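PDB 3H38: tRNA nucleotidyl transferase-related protein from Thermotoga maritima, which probably adds the CCA end to tRNA from CTP and ATP with magnesium, this chain being the C-terminal nucleotidyltransferase portion of a longer protein. Local coordinates for residues H350-L355 and G361-Y366; F287-D292 and H315-A320; K228-S233 and N262-I267. All blocks are in the same frame, centred on the assembly; numbering follows the deposited sequence.

Contact 1 of 3, residues H350-L355 and G361-Y366; sequences HFLAYL and GLFKSY
F363 carries an apolar contact by packing against F351 and L352 of helix 345-352 and against L355 in the turn that follows. The segments lie at the C-terminal part of helix 345-352, with the turn after it, and on helix 357-371, in the all-helical region that follows the nucleotidyltransferase head. Between them the chain reverses through a type I turn from L352 to L355, which brings L355 round to the same ring. F363 has CG anti to its own N (chi1 -179°), which directs the ring toward segment 350-355, and one flank of that ring, CD2 to CE2 to CZ, makes the contacts. At the far end, F363 CZ lies 3.6 Å from F351 CB. The two rings form an offset edge-to-face pair, F363 giving the edge and F351 the face, with planes at 65° and centroids 6.0 Å apart. Nearer the root of the ring, L352 CD2 comes to F363 CD2 at 4.0 Å, close to the ring plane and at its edge, while L355 CD1 reaches the same F363 CD2, also at 4.0 Å, its side chain crossing the phenylalanine at about a right angle. L352 CD2 touches in addition the aliphatic part of K364, 4.1 Å from K364 CG. The ammonium of that lysine is engaged outside the pair, in a salt bridge to E360 and a cation-pi contact with W269. V340 of helix 337-340 packs on both phenylalanines. With no hydrogen bond across the segments, the pairing rests on dispersion and shape, and the directional part of it is the aromatic edge-to-face geometry.

Contact 2 of 3, residues F287-D292 and H315-A320; sequences FLEFYD and HVEKSA
E317 sets CG between its backbone N and its carbonyl carbon (chi1 65°) and then runs extended, which carries its carboxylate off helix 309-328 to the backbone of F290. That residue adopts a positive phi of 74° as the third position of a type II turn from L288 to Y291, and its N-H faces the glutamate. The resulting bond, F290 N to E317 OE1, measures 2.8 Å and is fairly straight, 159° at the hydrogen. The donor comes from above the carboxylate plane. E317 OE1 also sits 3.2 Å from E289 CA, so the carboxylate lies close along the turn as well as bonding to it. The turn fills the link between helices 279-287 and 293-302, and the bond ties that link to helix 309-328 within the helical region of this CCA-adding enzyme. Side-chain packing adds to the bond. The F290 ring slides past the glutamate in the opposite direction, with E317 CB over one of its faces at 4.1 Å from F290 CE2, and F290 CD2 stands 3.6 Å from E317 OE2. Beside this, E289 brings its CB to 3.8 Å from E317 OE1, yet the two acids keep their charged ends apart, E289 OE1 being 5.6 Å from E317 OE1. E289 OE2 is paired with K259 in a salt bridge and OE1 takes a hydrogen bond from Y354 OH, which may ease the like-charge repulsion. Next along the loop, the carbonyl of Y291 accepts a hydrogen bond from R314, the residue immediately before segment 315-320, giving the loop a second polar tie to the same helix.

Contact 3 of 3, residues K228-S233 and N262-I267; sequences KNPLKS and NLFRNI
P230 and L231, in the first turn of helix 230-239, pack against F264 of helix 254-274, joining two helices of the helical region; segment 228-233 lies in the part of the chain that probably binds RNA, as in poly(A) polymerases. Across the segments the bonding is wholly apolar. F264 holds CG anti to its carbonyl carbon (chi1 -77°), which swings its ring out toward the proline. There P230 CB lies 3.6 Å from F264 CZ and P230 CG 3.8 Å from F264 CE2, so that the pyrrolidine meets the CE2-CZ side of the ring obliquely. L231 meets the other flank, its CG 4.0 Å from F264 CD1, and both residues approach the phenylalanine at a slant. V283 of helix 279-287 also touches F264. A polar group acts away from this interface: on helix 254-274, R265 turns to E360 in a salt bridge. Above one face of the F264 ring, toward the rim, lies the backbone N of L231, and on the opposite face L263 CD1 sits 3.9 Å above the plane, over the ring centre.

All three contacts lie in the helical region, and helix 345-352 with the turn after it bridges them. Contacts 1 and 2, with centres 16 Å apart, meet where Y354 OH is 2.9 Å from E289 OE1, probably hydrogen-bonded. F351 CZ also packs 3.3 Å from S319 OG. Contact 1 joins contact 3, likewise 16 Å between centres, through L355 O and R265 NH2 at 3.2 Å, a probable hydrogen bond. Contacts 2 and 3 do not touch, their nearest atoms being about 7 Å apart. Contact 3 stands closest to a nucleotide site: the P230 side chain is about 9 Å from that of R183, a CTP- and ATP-binding residue of this enzyme, with no nucleotide bound in this apo form. Contacts 1 and 2 lie away from the nucleotide and magnesium sites.

Contact 1 of 3, residues H350-L355 and G361-Y366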
loop_
_atom_site.group_PDB
_atom_site.type_symbol
_atom_site.label_atom_id
_atom_site.label_comp_id
_atom_site.label_asym_id
_atom_site.label_seq_id
_atom_site.Cartn_x
_atom_site.Cartn_y
_atom_site.Cartn_z
ATOM N N HIS A 350 -1.382 -14.139 9.758
ATOM C CA HIS A 350 -1.051 -15.358 9.044
ATOM C C HIS A 350 -1.745 -16.547 9.720
ATOM O O HIS A 350 -2.303 -17.404 9.054
ATOM C CB HIS A 350 0.478 -15.517 9.024
ATOM C CG HIS A 350 0.980 -16.616 8.147
ATOM N ND1 HIS A 350 0.172 -17.308 7.262
ATOM C CD2 HIS A 350 2.231 -17.123 7.981
ATOM C CE1 HIS A 350 0.893 -18.205 6.618
ATOM N NE2 HIS A 350 2.146 -18.120 7.039
ATOM N N PHE A 351 -1.731 -16.596 11.044
ATOM C CA PHE A 351 -2.524 -17.617 11.725
ATOM C C PHE A 351 -4.008 -17.430 11.418
ATOM O O PHE A 351 -4.722 -18.394 11.112
ATOM C CB PHE A 351 -2.267 -17.619 13.230
ATOM C CG PHE A 351 -1.082 -18.454 13.641
ATOM C CD1 PHE A 351 -0.042 -17.899 14.374
ATOM C CD2 PHE A 351 -1.005 -19.796 13.285
ATOM C CE1 PHE A 351 1.055 -18.674 14.756
ATOM C CE2 PHE A 351 0.087 -20.578 13.664
ATOM C CZ PHE A 351 1.119 -20.014 14.398
ATOM N N LEU A 352 -4.470 -16.187 11.451
ATOM C CA LEU A 352 -5.877 -15.949 11.160
ATOM C C LEU A 352 -6.254 -16.266 9.712
ATOM O O LEU A 352 -7.433 -16.498 9.411
ATOM C CB LEU A 352 -6.284 -14.527 11.536
ATOM C CG LEU A 352 -6.367 -14.270 13.045
ATOM C CD1 LEU A 352 -6.157 -12.796 13.343
ATOM C CD2 LEU A 352 -7.693 -14.760 13.603
ATOM N N ALA A 353 -5.269 -16.297 8.813
ATOM C CA ALA A 353 -5.587 -16.604 7.416
ATOM C C ALA A 353 -6.111 -18.032 7.244
ATOM O O ALA A 353 -6.745 -18.351 6.248
ATOM C CB ALA A 353 -4.390 -16.354 6.494
ATOM N N TYR A 354 -5.861 -18.886 8.228
ATOM C CA TYR A 354 -6.268 -20.282 8.130
ATOM C C TYR A 354 -7.641 -20.545 8.739
ATOM O O TYR A 354 -8.187 -21.659 8.621
ATOM C CB TYR A 354 -5.263 -21.163 8.852
ATOM C CG TYR A 354 -4.062 -21.566 8.044
ATOM C CD1 TYR A 354 -2.917 -20.778 8.017
ATOM C CD2 TYR A 354 -4.058 -22.755 7.329
ATOM C CE1 TYR A 354 -1.800 -21.163 7.284
ATOM C CE2 TYR A 354 -2.955 -23.149 6.592
ATOM C CZ TYR A 354 -1.825 -22.354 6.573
ATOM O OH TYR A 354 -0.727 -22.764 5.841
ATOM N N LEU A 355 -8.213 -19.563 9.426
ATOM C CA LEU A 355 -9.470 -19.899 10.076
ATOM C C LEU A 355 -10.694 -19.005 9.872
ATOM O O LEU A 355 -10.613 -17.848 9.429
ATOM C CB LEU A 355 -9.272 -20.257 11.557
ATOM C CG LEU A 355 -8.714 -19.250 12.542
ATOM C CD1 LEU A 355 -7.352 -19.711 13.030
ATOM C CD2 LEU A 355 -8.679 -17.854 11.918
ATOM N N GLY A 361 -13.080 -17.535 16.130
ATOM C CA GLY A 361 -13.639 -17.003 17.363
ATOM C C GLY A 361 -12.904 -17.415 18.632
ATOM O O GLY A 361 -12.610 -16.587 19.489
ATOM N N LEU A 362 -12.583 -18.687 18.779
ATOM C CA LEU A 362 -11.857 -19.132 19.945
ATOM C C LEU A 362 -10.429 -18.660 19.995
ATOM O O LEU A 362 -10.045 -17.934 20.889
ATOM C CB LEU A 362 -11.766 -20.648 19.877
ATOM C CG LEU A 362 -11.715 -21.593 21.069
ATOM C CD1 LEU A 362 -10.881 -22.768 20.742
ATOM C CD2 LEU A 362 -11.283 -20.957 22.327
ATOM N N PHE A 363 -9.670 -18.996 18.970
ATOM C CA PHE A 363 -8.322 -18.475 18.789
ATOM C C PHE A 363 -8.236 -16.955 19.007
ATOM O O PHE A 363 -7.305 -16.477 19.651
ATOM C CB PHE A 363 -7.813 -18.879 17.402
ATOM C CG PHE A 363 -6.416 -18.414 17.097
ATOM C CD1 PHE A 363 -5.331 -18.921 17.796
ATOM C CD2 PHE A 363 -6.183 -17.482 16.086
ATOM C CE1 PHE A 363 -4.046 -18.492 17.497
ATOM C CE2 PHE A 363 -4.900 -17.057 15.790
ATOM C CZ PHE A 363 -3.833 -17.563 16.493
ATOM N N LYS A 364 -9.213 -16.203 18.502
ATOM C CA LYS A 364 -9.210 -14.749 18.674
ATOM C C LYS A 364 -9.137 -14.352 20.145
ATOM O O LYS A 364 -8.489 -13.364 20.503
ATOM C CB LYS A 364 -10.457 -14.126 18.053
ATOM C CG LYS A 364 -10.333 -13.824 16.590
ATOM C CD LYS A 364 -11.616 -13.241 16.040
ATOM C CE LYS A 364 -11.382 -12.574 14.691
ATOM N NZ LYS A 364 -12.594 -11.803 14.298
ATOM N N SER A 365 -9.934 -14.985 20.995
ATOM C CA SER A 365 -9.846 -14.716 22.417
ATOM C C SER A 365 -8.649 -15.290 23.110
ATOM O O SER A 365 -8.008 -14.637 23.884
ATOM C CB SER A 365 -11.126 -15.002 23.175
ATOM O OG SER A 365 -11.698 -13.768 23.576
ATOM N N TYR A 366 -8.329 -16.521 22.801
ATOM C CA TYR A 366 -7.137 -17.092 23.403
ATOM C C TYR A 366 -6.006 -16.084 23.239
ATOM O O TYR A 366 -5.171 -15.901 24.126
ATOM C CB TYR A 366 -6.775 -18.404 22.711
ATOM C CG TYR A 366 -7.480 -19.609 23.280
ATOM C CD1 TYR A 366 -7.031 -20.896 23.005
ATOM C CD2 TYR A 366 -8.583 -19.463 24.116
ATOM C CE1 TYR A 366 -7.674 -22.010 23.537
ATOM C CE2 TYR A 366 -9.228 -20.563 24.653
ATOM C CZ TYR A 366 -8.772 -21.839 24.360
ATOM O OH TYR A 366 -9.418 -22.942 24.892
#

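Contact 2 of 3, residues F287-D292 and H315-A320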
loop_
_atom_site.group_PDB
_atom_site.type_symbol
_atom_site.label_atom_id
_atom_site.label_comp_id
_atom_site.label_asym_id
_atom_site.label_seq_id
_atom_site.Cartn_x
_atom_site.Cartn_y
_atom_site.Cartn_z
ATOM N N PHE A 287 1.665 -15.674 0.432
ATOM C CA PHE A 287 2.334 -15.892 -0.847
ATOM C C PHE A 287 3.525 -16.804 -0.750
ATOM O O PHE A 287 3.735 -17.683 -1.593
ATOM C CB PHE A 287 2.775 -14.553 -1.419
ATOM C CG PHE A 287 1.668 -13.797 -2.095
ATOM C CD1 PHE A 287 0.486 -14.436 -2.427
ATOM C CD2 PHE A 287 1.821 -12.472 -2.434
ATOM C CE1 PHE A 287 -0.522 -13.774 -3.061
ATOM C CE2 PHE A 287 0.805 -11.791 -3.092
ATOM C CZ PHE A 287 -0.362 -12.437 -3.403
ATOM N N LEU A 288 4.297 -16.620 0.305
ATOM C CA LEU A 288 5.599 -17.261 0.393
ATOM C C LEU A 288 5.633 -18.567 1.218
ATOM O O LEU A 288 6.697 -19.119 1.482
ATOM C CB LEU A 288 6.645 -16.247 0.872
ATOM C CG LEU A 288 7.410 -15.405 -0.175
ATOM C CD1 LEU A 288 6.644 -15.139 -1.461
ATOM C CD2 LEU A 288 7.892 -14.107 0.431
ATOM N N GLU A 289 4.471 -19.077 1.599
ATOM C CA GLU A 289 4.440 -20.391 2.221
ATOM C C GLU A 289 5.128 -21.437 1.347
ATOM O O GLU A 289 4.949 -21.453 0.123
ATOM C CB GLU A 289 3.003 -20.818 2.518
ATOM C CG GLU A 289 2.385 -20.058 3.682
ATOM C CD GLU A 289 0.988 -20.561 4.037
ATOM O OE1 GLU A 289 0.516 -20.241 5.147
ATOM O OE2 GLU A 289 0.362 -21.273 3.211
ATOM N N PHE A 290 5.935 -22.283 1.986
ATOM C CA PHE A 290 6.493 -23.494 1.362
ATOM C C PHE A 290 7.606 -23.220 0.365
ATOM O O PHE A 290 7.927 -24.058 -0.490
ATOM C CB PHE A 290 5.386 -24.346 0.736
ATOM C CG PHE A 290 4.341 -24.769 1.721
ATOM C CD1 PHE A 290 3.045 -24.293 1.621
ATOM C CD2 PHE A 290 4.672 -25.615 2.779
ATOM C CE1 PHE A 290 2.084 -24.662 2.534
ATOM C CE2 PHE A 290 3.717 -25.994 3.700
ATOM C CZ PHE A 290 2.420 -25.514 3.582
ATOM N N TYR A 291 8.205 -22.044 0.501
ATOM C CA TYR A 291 9.305 -21.649 -0.357
ATOM C C TYR A 291 10.591 -22.311 0.112
ATOM O O TYR A 291 10.944 -22.272 1.289
ATOM C CB TYR A 291 9.471 -20.122 -0.357
ATOM C CG TYR A 291 8.848 -19.413 -1.537
ATOM C CD1 TYR A 291 9.595 -18.528 -2.298
ATOM C CD2 TYR A 291 7.518 -19.621 -1.886
ATOM C CE1 TYR A 291 9.044 -17.869 -3.388
ATOM C CE2 TYR A 291 6.951 -18.963 -2.981
ATOM C CZ TYR A 291 7.729 -18.085 -3.726
ATOM O OH TYR A 291 7.215 -17.416 -4.815
ATOM N N ASP A 292 11.282 -22.932 -0.828
ATOM C CA ASP A 292 12.606 -23.472 -0.582
ATOM C C ASP A 292 13.607 -22.331 -0.360
ATOM O O ASP A 292 13.378 -21.199 -0.787
ATOM C CB ASP A 292 13.022 -24.340 -1.770
ATOM C CG ASP A 292 12.605 -23.732 -3.118
ATOM O OD1 ASP A 292 11.441 -23.251 -3.262
ATOM O OD2 ASP A 292 13.446 -23.757 -4.038
ATOM N N HIS A 315 7.339 -20.993 10.594
ATOM C CA HIS A 315 6.716 -21.329 11.864
ATOM C C HIS A 315 5.215 -21.545 11.657
ATOM O O HIS A 315 4.660 -22.533 12.118
ATOM C CB HIS A 315 6.991 -20.246 12.914
ATOM C CG HIS A 315 6.343 -20.505 14.244
ATOM N ND1 HIS A 315 6.517 -21.687 14.947
ATOM C CD2 HIS A 315 5.537 -19.738 15.014
ATOM C CE1 HIS A 315 5.842 -21.633 16.075
ATOM N NE2 HIS A 315 5.240 -20.456 16.149
ATOM N N VAL A 316 4.565 -20.642 10.924
ATOM C CA VAL A 316 3.118 -20.744 10.725
ATOM C C VAL A 316 2.778 -21.912 9.808
ATOM O O VAL A 316 1.922 -22.735 10.130
ATOM C CB VAL A 316 2.496 -19.401 10.213
ATOM C CG1 VAL A 316 1.010 -19.544 9.874
ATOM C CG2 VAL A 316 2.680 -18.316 11.249
ATOM N N GLU A 317 3.464 -22.016 8.676
ATOM C CA GLU A 317 3.142 -23.097 7.752
ATOM C C GLU A 317 3.342 -24.453 8.404
ATOM O O GLU A 317 2.641 -25.403 8.081
ATOM C CB GLU A 317 3.914 -22.991 6.434
ATOM C CG GLU A 317 5.415 -23.141 6.563
ATOM C CD GLU A 317 6.152 -22.781 5.280
ATOM O OE1 GLU A 317 5.954 -21.652 4.753
ATOM O OE2 GLU A 317 6.934 -23.635 4.800
ATOM N N LYS A 318 4.286 -24.545 9.335
ATOM C CA LYS A 318 4.577 -25.832 9.968
ATOM C C LYS A 318 3.651 -26.112 11.143
ATOM O O LYS A 318 3.209 -27.244 11.323
ATOM C CB LYS A 318 6.045 -25.924 10.396
ATOM C CG LYS A 318 7.012 -26.075 9.225
ATOM C CD LYS A 318 8.461 -26.062 9.691
ATOM C CE LYS A 318 9.417 -26.226 8.521
ATOM N NZ LYS A 318 9.262 -27.543 7.831
ATOM N N SER A 319 3.334 -25.082 11.923
ATOM C CA SER A 319 2.490 -25.257 13.110
ATOM C C SER A 319 0.992 -25.096 12.830
ATOM O O SER A 319 0.156 -25.317 13.716
ATOM C CB SER A 319 2.908 -24.291 14.221
ATOM O OG SER A 319 2.355 -23.010 14.008
ATOM N N ALA A 320 0.651 -24.703 11.606
ATOM C CA ALA A 320 -0.748 -24.464 11.253
ATOM C C ALA A 320 -1.640 -25.709 11.381
ATOM O O ALA A 320 -2.688 -25.653 12.025
ATOM C CB ALA A 320 -0.868 -23.847 9.857
#

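Contact 3 of 3, residues K228-S233 and N262-I267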
loop_
_atom_site.group_PDB
_atom_site.type_symbol
_atom_site.label_atom_id
_atom_site.label_comp_id
_atom_site.label_asym_id
_atom_site.label_seq_id
_atom_site.Cartn_x
_atom_site.Cartn_y
_atom_site.Cartn_z
ATOM N N LYS A 228 -8.683 0.490 -1.518
ATOM C CA LYS A 228 -9.856 0.053 -0.798
ATOM C C LYS A 228 -10.180 -1.412 -0.712
ATOM O O LYS A 228 -10.404 -1.881 0.380
ATOM C CB LYS A 228 -11.094 0.862 -1.168
ATOM C CG LYS A 228 -11.653 0.632 -2.520
ATOM C CD LYS A 228 -12.140 1.966 -3.090
ATOM C CE LYS A 228 -13.122 1.824 -4.224
ATOM N NZ LYS A 228 -14.445 1.390 -3.731
ATOM N N ASN A 229 -10.204 -2.150 -1.815
ATOM C CA ASN A 229 -10.528 -3.570 -1.724
ATOM C C ASN A 229 -9.424 -4.386 -2.310
ATOM O O ASN A 229 -9.507 -4.814 -3.424
ATOM C CB ASN A 229 -11.828 -3.910 -2.451
ATOM C CG ASN A 229 -13.059 -3.405 -1.735
ATOM O OD1 ASN A 229 -13.178 -3.530 -0.532
ATOM N ND2 ASN A 229 -13.995 -2.842 -2.481
ATOM N N PRO A 230 -8.397 -4.602 -1.518
ATOM C CA PRO A 230 -7.157 -5.234 -1.965
ATOM C C PRO A 230 -7.441 -6.610 -2.541
ATOM O O PRO A 230 -6.841 -7.003 -3.536
ATOM C CB PRO A 230 -6.331 -5.363 -0.678
ATOM C CG PRO A 230 -6.988 -4.460 0.329
ATOM C CD PRO A 230 -8.440 -4.397 -0.059
ATOM N N LEU A 231 -8.355 -7.335 -1.918
ATOM C CA LEU A 231 -8.618 -8.720 -2.283
ATOM C C LEU A 231 -9.095 -8.825 -3.738
ATOM O O LEU A 231 -8.751 -9.777 -4.439
ATOM C CB LEU A 231 -9.670 -9.290 -1.335
ATOM C CG LEU A 231 -9.673 -10.749 -0.868
ATOM C CD1 LEU A 231 -11.049 -11.208 -1.115
ATOM C CD2 LEU A 231 -8.683 -11.675 -1.581
ATOM N N LYS A 232 -9.831 -7.834 -4.179
ATOM C CA LYS A 232 -10.297 -7.718 -5.526
ATOM C C LYS A 232 -9.182 -7.597 -6.507
ATOM O O LYS A 232 -9.218 -8.175 -7.549
ATOM C CB LYS A 232 -11.048 -6.418 -5.626
ATOM C CG LYS A 232 -12.471 -6.550 -5.576
ATOM C CD LYS A 232 -12.947 -7.076 -6.880
ATOM C CE LYS A 232 -13.379 -5.980 -7.741
ATOM N NZ LYS A 232 -14.191 -6.565 -8.794
ATOM N N SER A 233 -8.215 -6.788 -6.132
ATOM C CA SER A 233 -7.012 -6.478 -6.913
ATOM C C SER A 233 -6.145 -7.724 -7.039
ATOM O O SER A 233 -5.728 -8.130 -8.134
ATOM C CB SER A 233 -6.194 -5.407 -6.198
ATOM O OG SER A 233 -6.818 -4.143 -6.248
ATOM N N ASN A 262 -9.680 -14.948 4.352
ATOM C CA ASN A 262 -9.534 -14.929 5.807
ATOM C C ASN A 262 -8.563 -13.857 6.270
ATOM O O ASN A 262 -8.811 -13.165 7.259
ATOM C CB ASN A 262 -9.046 -16.276 6.351
ATOM C CG ASN A 262 -10.030 -17.408 6.102
ATOM O OD1 ASN A 262 -9.654 -18.581 6.092
ATOM N ND2 ASN A 262 -11.285 -17.062 5.883
ATOM N N LEU A 263 -7.442 -13.753 5.560
ATOM C CA LEU A 263 -6.374 -12.828 5.902
ATOM C C LEU A 263 -6.945 -11.422 6.053
ATOM O O LEU A 263 -6.882 -10.839 7.126
ATOM C CB LEU A 263 -5.311 -12.857 4.799
ATOM C CG LEU A 263 -3.942 -12.173 4.937
ATOM C CD1 LEU A 263 -3.837 -10.938 4.050
ATOM C CD2 LEU A 263 -3.571 -11.885 6.390
ATOM N N PHE A 264 -7.522 -10.898 4.976
ATOM C CA PHE A 264 -7.994 -9.515 4.952
ATOM C C PHE A 264 -9.114 -9.265 5.937
ATOM O O PHE A 264 -9.084 -8.267 6.653
ATOM C CB PHE A 264 -8.373 -9.081 3.529
ATOM C CG PHE A 264 -7.174 -8.765 2.666
ATOM C CD1 PHE A 264 -6.814 -9.597 1.611
ATOM C CD2 PHE A 264 -6.369 -7.648 2.953
ATOM C CE1 PHE A 264 -5.693 -9.307 0.820
ATOM C CE2 PHE A 264 -5.233 -7.343 2.178
ATOM C CZ PHE A 264 -4.892 -8.163 1.106
ATOM N N ARG A 265 -10.079 -10.181 5.986
ATOM C CA ARG A 265 -11.168 -10.109 6.959
ATOM C C ARG A 265 -10.649 -9.835 8.362
ATOM O O ARG A 265 -11.214 -9.024 9.107
ATOM C CB ARG A 265 -12.010 -11.408 6.987
ATOM C CG ARG A 265 -13.150 -11.365 8.043
ATOM C CD ARG A 265 -13.636 -12.768 8.559
ATOM N NE ARG A 265 -13.706 -13.720 7.460
ATOM C CZ ARG A 265 -13.075 -14.890 7.396
ATOM N NH1 ARG A 265 -13.204 -15.620 6.297
ATOM N NH2 ARG A 265 -12.350 -15.349 8.411
ATOM N N ASN A 266 -9.569 -10.515 8.717
ATOM C CA ASN A 266 -9.114 -10.541 10.090
ATOM C C ASN A 266 -8.076 -9.486 10.390
ATOM O O ASN A 266 -7.751 -9.220 11.547
ATOM C CB ASN A 266 -8.596 -11.934 10.432
ATOM C CG ASN A 266 -9.720 -12.933 10.616
ATOM O OD1 ASN A 266 -10.680 -12.657 11.325
ATOM N ND2 ASN A 266 -9.614 -14.094 9.967
ATOM N N ILE A 267 -7.563 -8.868 9.342
ATOM C CA ILE A 267 -6.480 -7.915 9.508
ATOM C C ILE A 267 -6.840 -6.700 10.390
ATOM O O ILE A 267 -6.026 -6.258 11.205
ATOM C CB ILE A 267 -5.883 -7.524 8.141
ATOM C CG1 ILE A 267 -4.788 -8.543 7.764
ATOM C CG2 ILE A 267 -5.338 -6.085 8.160
ATOM C CD1 ILE A 267 -4.153 -8.317 6.417
#